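Local coordinates for mandelate racemase/muconate lactonizing protein (PDB 3QLD) that is a member of the enolase superfamily, pairing a mandelate racemase/muconate lactonizing-type N-terminal domain with an enolase-like barrel, though its specific role is not established, at residues W45-Y56 / M299-H308; V89-L98 / V108-Y119. All coordinates share one frame; numbering follows the deposited sequence.

Contact 1: W45-Y56 / M299-H308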
loop_
_atom_site.group_PDB
_atom_site.type_symbol
_atom_site.label_atom_id
_atom_site.label_comp_id
_atom_site.label_asym_id
_atom_site.label_seq_id
_atom_site.Cartn_x
_atom_site.Cartn_y
_atom_site.Cartn_z
ATOM N N TRP A 45 4.139 -20.828 -14.735
ATOM C CA TRP A 45 3.224 -20.651 -13.586
ATOM C C TRP A 45 3.845 -19.823 -12.459
ATOM O O TRP A 45 5.086 -19.816 -12.298
ATOM C CB TRP A 45 2.851 -22.004 -12.963
ATOM C CG TRP A 45 2.046 -22.871 -13.913
ATOM C CD1 TRP A 45 2.482 -23.431 -15.085
ATOM C CD2 TRP A 45 0.683 -23.260 -13.759
ATOM N NE1 TRP A 45 1.457 -24.135 -15.679
ATOM C CE2 TRP A 45 0.340 -24.051 -14.891
ATOM C CE3 TRP A 45 -0.306 -22.994 -12.785
ATOM C CZ2 TRP A 45 -0.931 -24.621 -15.058
ATOM C CZ3 TRP A 45 -1.572 -23.572 -12.952
ATOM C CH2 TRP A 45 -1.872 -24.379 -14.077
ATOM N N SER A 46 2.993 -19.202 -11.637
ATOM C CA SER A 46 3.442 -18.531 -10.399
ATOM C C SER A 46 2.277 -18.423 -9.476
ATOM O O SER A 46 1.145 -18.706 -9.884
ATOM C CB SER A 46 3.903 -17.119 -10.687
ATOM O OG SER A 46 2.803 -16.349 -11.121
ATOM N N GLU A 47 2.552 -17.996 -8.232
ATOM C CA GLU A 47 1.462 -17.898 -7.251
ATOM C C GLU A 47 1.420 -16.488 -6.758
ATOM O O GLU A 47 2.474 -15.923 -6.432
ATOM C CB GLU A 47 1.670 -18.830 -6.063
ATOM C CG GLU A 47 0.608 -18.691 -4.988
ATOM C CD GLU A 47 0.733 -19.793 -3.929
ATOM O OE1 GLU A 47 1.427 -20.788 -4.187
ATOM O OE2 GLU A 47 0.154 -19.691 -2.834
ATOM N N CYS A 48 0.236 -15.869 -6.773
ATOM C CA CYS A 48 0.095 -14.562 -6.046
ATOM C C CYS A 48 -0.083 -14.854 -4.532
ATOM O O CYS A 48 -1.002 -15.582 -4.183
ATOM C CB CYS A 48 -1.076 -13.780 -6.660
ATOM S SG CYS A 48 -1.291 -12.184 -5.753
ATOM N N VAL A 49 0.833 -14.383 -3.664
ATOM C CA VAL A 49 0.835 -14.808 -2.292
ATOM C C VAL A 49 -0.063 -13.978 -1.379
ATOM O O VAL A 49 -0.039 -14.168 -0.152
ATOM C CB VAL A 49 2.294 -14.776 -1.652
ATOM C CG1 VAL A 49 3.238 -15.820 -2.365
ATOM C CG2 VAL A 49 2.907 -13.426 -1.726
ATOM N N ALA A 50 -0.800 -13.036 -1.951
ATOM C CA ALA A 50 -1.776 -12.262 -1.126
ATOM C C ALA A 50 -2.685 -13.185 -0.292
ATOM O O ALA A 50 -3.305 -14.138 -0.850
ATOM C CB ALA A 50 -2.632 -11.323 -2.021
ATOM N N LEU A 51 -2.835 -12.930 1.002
ATOM C CA LEU A 51 -3.700 -13.714 1.863
ATOM C C LEU A 51 -5.198 -13.316 1.758
ATOM O O LEU A 51 -5.549 -12.284 1.167
ATOM C CB LEU A 51 -3.264 -13.509 3.316
ATOM C CG LEU A 51 -1.779 -13.822 3.474
ATOM C CD1 LEU A 51 -1.358 -13.543 4.890
ATOM C CD2 LEU A 51 -1.530 -15.317 3.041
ATOM N N ALA A 52 -6.074 -14.111 2.347
ATOM C CA ALA A 52 -7.515 -13.841 2.151
ATOM C C ALA A 52 -7.899 -12.494 2.806
ATOM O O ALA A 52 -8.741 -11.771 2.287
ATOM C CB ALA A 52 -8.370 -14.957 2.798
ATOM N N GLU A 53 -7.294 -12.172 3.927
ATOM C CA GLU A 53 -7.623 -10.850 4.585
ATOM C C GLU A 53 -6.388 -9.940 4.547
ATOM O O GLU A 53 -5.283 -10.441 4.610
ATOM C CB GLU A 53 -8.054 -11.069 6.052
ATOM C CG GLU A 53 -9.387 -11.812 6.223
ATOM C CD GLU A 53 -10.551 -11.048 5.621
ATOM O OE1 GLU A 53 -10.537 -9.789 5.629
ATOM O OE2 GLU A 53 -11.463 -11.711 5.122
ATOM N N PRO A 54 -6.574 -8.589 4.429
ATOM C CA PRO A 54 -5.518 -7.618 4.442
ATOM C C PRO A 54 -4.979 -7.327 5.827
ATOM O O PRO A 54 -4.903 -6.174 6.226
ATOM C CB PRO A 54 -6.161 -6.376 3.778
ATOM C CG PRO A 54 -7.568 -6.385 4.398
ATOM C CD PRO A 54 -7.906 -7.944 4.412
ATOM N N THR A 55 -4.577 -8.385 6.518
ATOM C CA THR A 55 -4.119 -8.287 7.928
ATOM C C THR A 55 -2.608 -8.441 8.072
ATOM O O THR A 55 -2.016 -8.072 9.098
ATOM C CB THR A 55 -4.753 -9.334 8.812
ATOM O OG1 THR A 55 -4.482 -10.617 8.277
ATOM C CG2 THR A 55 -6.274 -9.110 8.990
ATOM N N TYR A 56 -1.952 -8.951 7.052
ATOM C CA TYR A 56 -0.488 -8.929 7.024
ATOM C C TYR A 56 0.090 -7.835 6.133
ATOM O O TYR A 56 0.951 -7.053 6.564
ATOM C CB TYR A 56 -0.020 -10.329 6.628
ATOM C CG TYR A 56 1.395 -10.476 6.083
ATOM C CD1 TYR A 56 2.540 -10.327 6.899
ATOM C CD2 TYR A 56 1.600 -10.828 4.775
ATOM C CE1 TYR A 56 3.856 -10.495 6.394
ATOM C CE2 TYR A 56 2.927 -10.973 4.250
ATOM C CZ TYR A 56 4.041 -10.825 5.079
ATOM O OH TYR A 56 5.314 -11.030 4.539
HETATM N N MSE A 299 4.292 -18.006 3.325
HETATM C CA MSE A 299 2.942 -17.450 3.249
HETATM C C MSE A 299 1.890 -18.574 3.141
HETATM O O MSE A 299 0.819 -18.357 2.574
HETATM C CB MSE A 299 2.823 -16.588 2.000
HETATM C CG MSE A 299 3.864 -15.474 1.853
HETATM SE SE MSE A 299 3.236 -13.931 2.841
HETATM C CE MSE A 299 1.662 -13.404 1.812
ATOM N N TYR A 300 2.187 -19.769 3.648
ATOM C CA TYR A 300 1.272 -20.935 3.537
ATOM C C TYR A 300 1.016 -21.260 2.041
ATOM O O TYR A 300 -0.074 -21.700 1.601
ATOM C CB TYR A 300 -0.001 -20.727 4.387
ATOM C CG TYR A 300 0.249 -20.932 5.885
ATOM C CD1 TYR A 300 -0.335 -22.005 6.571
ATOM C CD2 TYR A 300 1.112 -20.074 6.611
ATOM C CE1 TYR A 300 -0.099 -22.208 7.950
ATOM C CE2 TYR A 300 1.366 -20.271 7.991
ATOM C CZ TYR A 300 0.752 -21.345 8.649
ATOM O OH TYR A 300 0.960 -21.530 9.991
ATOM N N GLU A 301 2.090 -21.080 1.279
ATOM C CA GLU A 301 2.053 -21.139 -0.197
ATOM C C GLU A 301 1.538 -22.502 -0.688
ATOM O O GLU A 301 1.850 -23.514 -0.091
ATOM C CB GLU A 301 3.450 -20.964 -0.835
ATOM C CG GLU A 301 4.111 -19.592 -0.775
ATOM C CD GLU A 301 4.666 -19.215 0.606
ATOM O OE1 GLU A 301 4.564 -19.985 1.592
ATOM O OE2 GLU A 301 5.187 -18.080 0.701
ATOM N N THR A 302 0.783 -22.526 -1.789
ATOM C CA THR A 302 0.707 -23.790 -2.554
ATOM C C THR A 302 2.070 -24.210 -3.108
ATOM O O THR A 302 3.131 -23.522 -2.991
ATOM C CB THR A 302 -0.224 -23.742 -3.776
ATOM O OG1 THR A 302 0.524 -23.169 -4.853
ATOM C CG2 THR A 302 -1.559 -22.901 -3.509
ATOM N N GLY A 303 2.057 -25.359 -3.743
ATOM C CA GLY A 303 3.329 -25.913 -4.273
ATOM C C GLY A 303 4.079 -25.013 -5.193
ATOM O O GLY A 303 5.308 -25.020 -5.199
ATOM N N VAL A 304 3.355 -24.212 -5.972
ATOM C CA VAL A 304 3.963 -23.290 -6.931
ATOM C C VAL A 304 4.795 -22.198 -6.264
ATOM O O VAL A 304 5.980 -22.038 -6.553
ATOM C CB VAL A 304 2.878 -22.725 -7.938
ATOM C CG1 VAL A 304 3.464 -21.605 -8.835
ATOM C CG2 VAL A 304 2.386 -23.927 -8.833
ATOM N N GLY A 305 4.150 -21.380 -5.453
ATOM C CA GLY A 305 4.838 -20.457 -4.543
ATOM C C GLY A 305 5.936 -21.060 -3.654
ATOM O O GLY A 305 6.973 -20.436 -3.439
ATOM N N ARG A 306 5.731 -22.283 -3.173
ATOM C CA ARG A 306 6.730 -22.907 -2.294
ATOM C C ARG A 306 7.999 -23.250 -3.103
ATOM O O ARG A 306 9.123 -23.008 -2.653
ATOM C CB ARG A 306 6.155 -24.154 -1.645
ATOM C CG ARG A 306 7.122 -24.896 -0.707
ATOM C CD ARG A 306 6.383 -25.933 0.127
ATOM N NE ARG A 306 5.128 -25.364 0.561
ATOM C CZ ARG A 306 4.968 -24.728 1.703
ATOM N NH1 ARG A 306 5.980 -24.632 2.573
ATOM N NH2 ARG A 306 3.802 -24.159 1.956
ATOM N N VAL A 307 7.801 -23.808 -4.285
ATOM C CA VAL A 307 8.911 -24.077 -5.241
ATOM C C VAL A 307 9.713 -22.826 -5.579
ATOM O O VAL A 307 10.943 -22.805 -5.403
ATOM C CB VAL A 307 8.420 -24.789 -6.536
ATOM C CG1 VAL A 307 9.488 -24.664 -7.658
ATOM C CG2 VAL A 307 8.166 -26.217 -6.191
ATOM N N HIS A 308 9.028 -21.751 -5.959
ATOM C CA HIS A 308 9.686 -20.451 -6.241
ATOM C C HIS A 308 10.424 -19.837 -5.053
ATOM O O HIS A 308 11.457 -19.187 -5.240
ATOM C CB HIS A 308 8.664 -19.439 -6.820
ATOM C CG HIS A 308 8.333 -19.683 -8.265
ATOM N ND1 HIS A 308 7.388 -18.947 -8.951
ATOM C CD2 HIS A 308 8.816 -20.596 -9.153
ATOM C CE1 HIS A 308 7.317 -19.377 -10.206
ATOM N NE2 HIS A 308 8.187 -20.372 -10.356
HETATM O O HOH W 1 5.296 -17.825 -7.448
#
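The carboxylate of E47 reaches the start of helix 303-308 and binds it at three points. CG lies anti to the backbone N (chi1 176°) and the chain runs on extended, reaching T302. T302 N donates to E47 OE2 on its syn lone pair (3.1 Å), while OE1 takes T302 OG1 (2.6 Å) and G305 N (3.1 Å) from opposite faces of the carboxylate plane. A glutamate suits a helix start, where the first-turn N-H groups have no carbonyl partner within the helix; T302 OG1 also accepts from V304 N as N-cap. G305, having no side chain, lets E47 CB come 3.6 Å from its N. V304 CG1 presses on S46 CA at 3.4 Å. A water accepts from E47 N and bonds H308 ND1, while H308 NE2 is held by D117.

Toward the partly exposed L51 and Y56 the contact turns apolar, and its order is less certain. In the conformer modelled here, one of two, selenomethionine M299 lies between V49, L51 and Y56, its SE 4.3 Å from the Y56 ring centroid in an oblique Met-aromatic contact; Y56 OH bonds D246. E53 salt-bridges R75 of the second subunit.

Strand 43-48 pairs with strand 25-38, and helix 105-123 touches S46 and H308.

Contact 2: V89-L98 / V108-Y119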
loop_
_atom_site.group_PDB
_atom_site.type_symbol
_atom_site.label_atom_id
_atom_site.label_comp_id
_atom_site.label_asym_id
_atom_site.label_seq_id
_atom_site.Cartn_x
_atom_site.Cartn_y
_atom_site.Cartn_z
ATOM N N VAL A 89 11.634 -12.214 -25.249
ATOM C CA VAL A 89 11.072 -11.648 -24.030
ATOM C C VAL A 89 12.085 -11.878 -22.910
ATOM O O VAL A 89 12.355 -13.014 -22.536
ATOM C CB VAL A 89 9.688 -12.229 -23.694
ATOM C CG1 VAL A 89 9.143 -11.574 -22.463
ATOM C CG2 VAL A 89 8.726 -12.025 -24.864
ATOM N N ASP A 90 12.664 -10.785 -22.414
ATOM C CA ASP A 90 13.656 -10.808 -21.343
ATOM C C ASP A 90 12.901 -10.659 -19.981
ATOM O O ASP A 90 12.308 -9.602 -19.726
ATOM C CB ASP A 90 14.652 -9.655 -21.554
ATOM C CG ASP A 90 15.776 -9.631 -20.510
ATOM O OD1 ASP A 90 15.793 -10.492 -19.593
ATOM O OD2 ASP A 90 16.674 -8.748 -20.621
ATOM N N PRO A 91 12.885 -11.714 -19.133
ATOM C CA PRO A 91 12.152 -11.576 -17.851
ATOM C C PRO A 91 12.713 -10.466 -16.997
ATOM O O PRO A 91 12.057 -10.011 -16.073
ATOM C CB PRO A 91 12.370 -12.910 -17.132
ATOM C CG PRO A 91 13.377 -13.670 -17.956
ATOM C CD PRO A 91 13.520 -13.032 -19.285
ATOM N N ARG A 92 13.941 -10.049 -17.292
ATOM C CA ARG A 92 14.611 -8.992 -16.514
ATOM C C ARG A 92 13.926 -7.643 -16.611
ATOM O O ARG A 92 14.065 -6.800 -15.717
ATOM C CB ARG A 92 16.113 -8.879 -16.896
ATOM C CG ARG A 92 16.958 -10.012 -16.273
ATOM C CD ARG A 92 18.396 -10.023 -16.797
ATOM N NE ARG A 92 19.160 -11.238 -16.460
ATOM C CZ ARG A 92 19.658 -11.550 -15.248
ATOM N NH1 ARG A 92 19.453 -10.756 -14.180
ATOM N NH2 ARG A 92 20.352 -12.685 -15.096
ATOM N N THR A 93 13.179 -7.435 -17.680
ATOM C CA THR A 93 12.636 -6.159 -17.968
ATOM C C THR A 93 11.116 -6.088 -17.877
ATOM O O THR A 93 10.522 -5.049 -18.159
ATOM C CB THR A 93 13.084 -5.704 -19.337
ATOM O OG1 THR A 93 12.433 -6.474 -20.339
ATOM C CG2 THR A 93 14.631 -5.876 -19.487
ATOM N N VAL A 94 10.484 -7.188 -17.524
ATOM C CA VAL A 94 9.023 -7.252 -17.583
ATOM C C VAL A 94 8.384 -6.216 -16.629
ATOM O O VAL A 94 7.319 -5.668 -16.952
ATOM C CB VAL A 94 8.469 -8.726 -17.474
ATOM C CG1 VAL A 94 8.852 -9.320 -16.197
ATOM C CG2 VAL A 94 6.976 -8.745 -17.625
ATOM N N CYS A 95 9.024 -5.881 -15.505
ATOM C CA CYS A 95 8.432 -4.867 -14.609
ATOM C C CYS A 95 8.253 -3.474 -15.231
ATOM O O CYS A 95 7.466 -2.631 -14.720
ATOM C CB CYS A 95 9.120 -4.802 -13.252
ATOM S SG CYS A 95 8.834 -6.304 -12.294
ATOM N N GLU A 96 8.900 -3.247 -16.372
ATOM C CA GLU A 96 8.703 -2.011 -17.068
ATOM C C GLU A 96 7.295 -1.933 -17.682
ATOM O O GLU A 96 6.745 -0.821 -17.843
ATOM C CB GLU A 96 9.852 -1.745 -18.066
ATOM C CG GLU A 96 9.493 -1.705 -19.559
ATOM C CD GLU A 96 10.702 -2.086 -20.451
ATOM O OE1 GLU A 96 10.511 -2.257 -21.687
ATOM O OE2 GLU A 96 11.837 -2.211 -19.899
ATOM N N ALA A 97 6.659 -3.070 -17.954
ATOM C CA ALA A 97 5.247 -3.022 -18.421
ATOM C C ALA A 97 4.354 -2.408 -17.337
ATOM O O ALA A 97 3.261 -1.904 -17.628
ATOM C CB ALA A 97 4.736 -4.389 -18.713
ATOM N N LEU A 98 4.813 -2.525 -16.095
ATOM C CA LEU A 98 3.979 -2.181 -14.923
ATOM C C LEU A 98 4.560 -0.993 -14.164
ATOM O O LEU A 98 4.147 -0.728 -13.011
ATOM C CB LEU A 98 3.858 -3.383 -13.998
ATOM C CG LEU A 98 3.367 -4.682 -14.664
ATOM C CD1 LEU A 98 3.371 -5.867 -13.633
ATOM C CD2 LEU A 98 1.995 -4.510 -15.292
ATOM N N VAL A 108 1.987 -7.654 -8.871
ATOM C CA VAL A 108 3.051 -7.396 -9.825
ATOM C C VAL A 108 3.984 -8.608 -9.881
ATOM O O VAL A 108 4.365 -9.073 -10.977
ATOM C CB VAL A 108 3.828 -6.086 -9.452
ATOM C CG1 VAL A 108 5.178 -6.032 -10.168
ATOM C CG2 VAL A 108 3.011 -4.833 -9.887
ATOM N N ALA A 109 4.346 -9.106 -8.713
ATOM C CA ALA A 109 5.270 -10.235 -8.589
ATOM C C ALA A 109 4.713 -11.477 -9.293
ATOM O O ALA A 109 5.489 -12.323 -9.838
ATOM C CB ALA A 109 5.422 -10.568 -7.149
ATOM N N ALA A 110 3.385 -11.668 -9.234
ATOM C CA ALA A 110 2.848 -12.862 -9.888
ATOM C C ALA A 110 3.096 -12.829 -11.419
ATOM O O ALA A 110 3.451 -13.845 -12.036
ATOM C CB ALA A 110 1.375 -13.112 -9.507
ATOM N N ILE A 111 2.924 -11.663 -12.017
ATOM C CA ILE A 111 3.253 -11.487 -13.413
ATOM C C ILE A 111 4.732 -11.782 -13.656
ATOM O O ILE A 111 5.097 -12.715 -14.434
ATOM C CB ILE A 111 2.905 -10.065 -13.858
ATOM C CG1 ILE A 111 1.403 -9.850 -13.665
ATOM C CG2 ILE A 111 3.351 -9.813 -15.325
ATOM C CD1 ILE A 111 0.564 -10.752 -14.585
ATOM N N GLU A 112 5.582 -11.016 -12.968
ATOM C CA GLU A 112 7.031 -11.101 -13.164
ATOM C C GLU A 112 7.562 -12.543 -12.976
ATOM O O GLU A 112 8.378 -13.024 -13.787
ATOM C CB GLU A 112 7.714 -10.141 -12.214
ATOM C CG GLU A 112 9.218 -9.906 -12.562
ATOM C CD GLU A 112 10.117 -10.670 -11.609
ATOM O OE1 GLU A 112 9.685 -11.589 -10.824
ATOM O OE2 GLU A 112 11.301 -10.303 -11.551
HETATM N N MSE A 113 7.107 -13.227 -11.940
HETATM C CA MSE A 113 7.614 -14.559 -11.619
HETATM C C MSE A 113 7.131 -15.640 -12.623
HETATM O O MSE A 113 7.906 -16.579 -12.936
HETATM C CB MSE A 113 7.287 -14.953 -10.194
HETATM C CG MSE A 113 8.128 -14.091 -9.187
HETATM SE SE MSE A 113 7.466 -14.135 -7.355
HETATM C CE MSE A 113 8.069 -15.778 -6.610
ATOM N N ALA A 114 5.905 -15.476 -13.145
ATOM C CA ALA A 114 5.391 -16.421 -14.170
ATOM C C ALA A 114 6.238 -16.220 -15.441
ATOM O O ALA A 114 6.546 -17.205 -16.157
ATOM C CB ALA A 114 3.924 -16.156 -14.417
ATOM N N VAL A 115 6.648 -14.976 -15.745
ATOM C CA VAL A 115 7.475 -14.750 -16.936
ATOM C C VAL A 115 8.900 -15.391 -16.797
ATOM O O VAL A 115 9.413 -16.037 -17.741
ATOM C CB VAL A 115 7.561 -13.283 -17.282
ATOM C CG1 VAL A 115 8.494 -13.035 -18.467
ATOM C CG2 VAL A 115 6.178 -12.783 -17.628
ATOM N N TRP A 116 9.517 -15.222 -15.632
ATOM C CA TRP A 116 10.761 -15.938 -15.297
ATOM C C TRP A 116 10.604 -17.453 -15.456
ATOM O O TRP A 116 11.528 -18.159 -15.937
ATOM C CB TRP A 116 11.199 -15.616 -13.863
ATOM C CG TRP A 116 12.047 -14.388 -13.750
ATOM C CD1 TRP A 116 11.647 -13.135 -13.391
ATOM C CD2 TRP A 116 13.467 -14.304 -13.955
ATOM N NE1 TRP A 116 12.718 -12.266 -13.393
ATOM C CE2 TRP A 116 13.849 -12.970 -13.710
ATOM C CE3 TRP A 116 14.455 -15.246 -14.296
ATOM C CZ2 TRP A 116 15.172 -12.536 -13.823
ATOM C CZ3 TRP A 116 15.795 -14.798 -14.434
ATOM C CH2 TRP A 116 16.124 -13.458 -14.192
ATOM N N ASP A 117 9.450 -17.954 -15.033
ATOM C CA ASP A 117 9.195 -19.364 -14.983
ATOM C C ASP A 117 9.021 -19.853 -16.416
ATOM O O ASP A 117 9.553 -20.906 -16.781
ATOM C CB ASP A 117 7.945 -19.648 -14.118
ATOM C CG ASP A 117 7.703 -21.123 -13.891
ATOM O OD1 ASP A 117 8.284 -21.694 -12.926
ATOM O OD2 ASP A 117 6.905 -21.704 -14.705
ATOM N N TRP A 118 8.250 -19.109 -17.209
ATOM C CA TRP A 118 8.030 -19.444 -18.622
ATOM C C TRP A 118 9.375 -19.431 -19.324
ATOM O O TRP A 118 9.681 -20.374 -20.064
ATOM C CB TRP A 118 7.094 -18.440 -19.298
ATOM C CG TRP A 118 7.263 -18.423 -20.794
ATOM C CD1 TRP A 118 6.701 -19.324 -21.687
ATOM C CD2 TRP A 118 8.068 -17.531 -21.570
ATOM N NE1 TRP A 118 7.070 -19.003 -22.958
ATOM C CE2 TRP A 118 7.926 -17.925 -22.926
ATOM C CE3 TRP A 118 8.886 -16.413 -21.261
ATOM C CZ2 TRP A 118 8.571 -17.251 -23.973
ATOM C CZ3 TRP A 118 9.506 -15.728 -22.300
ATOM C CH2 TRP A 118 9.373 -16.173 -23.645
ATOM N N TYR A 119 10.208 -18.426 -19.032
ATOM C CA TYR A 119 11.479 -18.259 -19.710
ATOM C C TYR A 119 12.433 -19.435 -19.459
ATOM O O TYR A 119 13.103 -19.897 -20.404
ATOM C CB TYR A 119 12.144 -16.908 -19.336
ATOM C CG TYR A 119 13.488 -16.683 -19.989
ATOM C CD1 TYR A 119 14.651 -17.199 -19.408
ATOM C CD2 TYR A 119 13.593 -16.011 -21.192
ATOM C CE1 TYR A 119 15.915 -17.021 -20.028
ATOM C CE2 TYR A 119 14.850 -15.810 -21.825
ATOM C CZ TYR A 119 15.996 -16.322 -21.218
ATOM O OH TYR A 119 17.222 -16.142 -21.814
#
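P91 wedges into the angle between two aromatic rings of helix 108-119. Its CB lies over the five-membered ring of W116, 3.5 Å from the centroid and only 5° off the normal, so that CB stands almost straight above the ring in a CH-pi contact. From another edge of the pyrrolidine, P91 CD covers one face of Y119, 3.9 Å from that ring's centroid. Proline suits the place because its rigid ring offers C-H groups to both rings at once. R92 follows along W116: its CG passes CZ2 at 3.9 Å, and W116 CH2 stands over the centre of the guanidinium, the two planes 80° apart, so the rim of the indole points at the flat cation.

Farther along the loop the packing is aliphatic. V94 CG1 meets E112 CG at 3.7 Å and its CG2 faces V115, while C95 SG rests on the same E112 methylene. L98 CD1 fits against V108 and I111, and V89 CB reaches W118 CZ3 at 3.8 Å. The beta-branched V94, V108 and V115 offer two methyls each, which fill the interface without long flexible chains.

The next shell fixes these groups. E112 bends at chi2 (-104°), and its OE1 and OE2 accept from F277 N and G278 N; W116 NE1 adds a weak bond to OE2, and F277 meets the W116 ring edge-to-face. D90 OD1 accepts from R92 N (3.0 Å) in an Asx turn that encloses P91. W118 NE1 is held by D38, and W79 of helix 61-80 packs on V89 and A97.

The whole is an irregular, partly helical connection laid along the helix that follows it, within the helical part of the enolase-type N-terminal domain.

Both contacts are largely buried, but the centre of contact 1 lies about 7 Å from the centre of the chain and that of contact 2 about 17 Å. Contact 1 joins a strand of the N-terminal domain to a helix of the barrel domain and depends on hydrogen bonds to a carboxylate; contact 2 stays within the N-terminal domain and holds its segments together by apolar and CH-pi packing, with R92 at the exposed margin. Helix 105-123 connects them. One side of it carries contact 2, while A110 O receives S46 OG and D117 OD1 meets H308 NE2, tying the helix to both segments of contact 1.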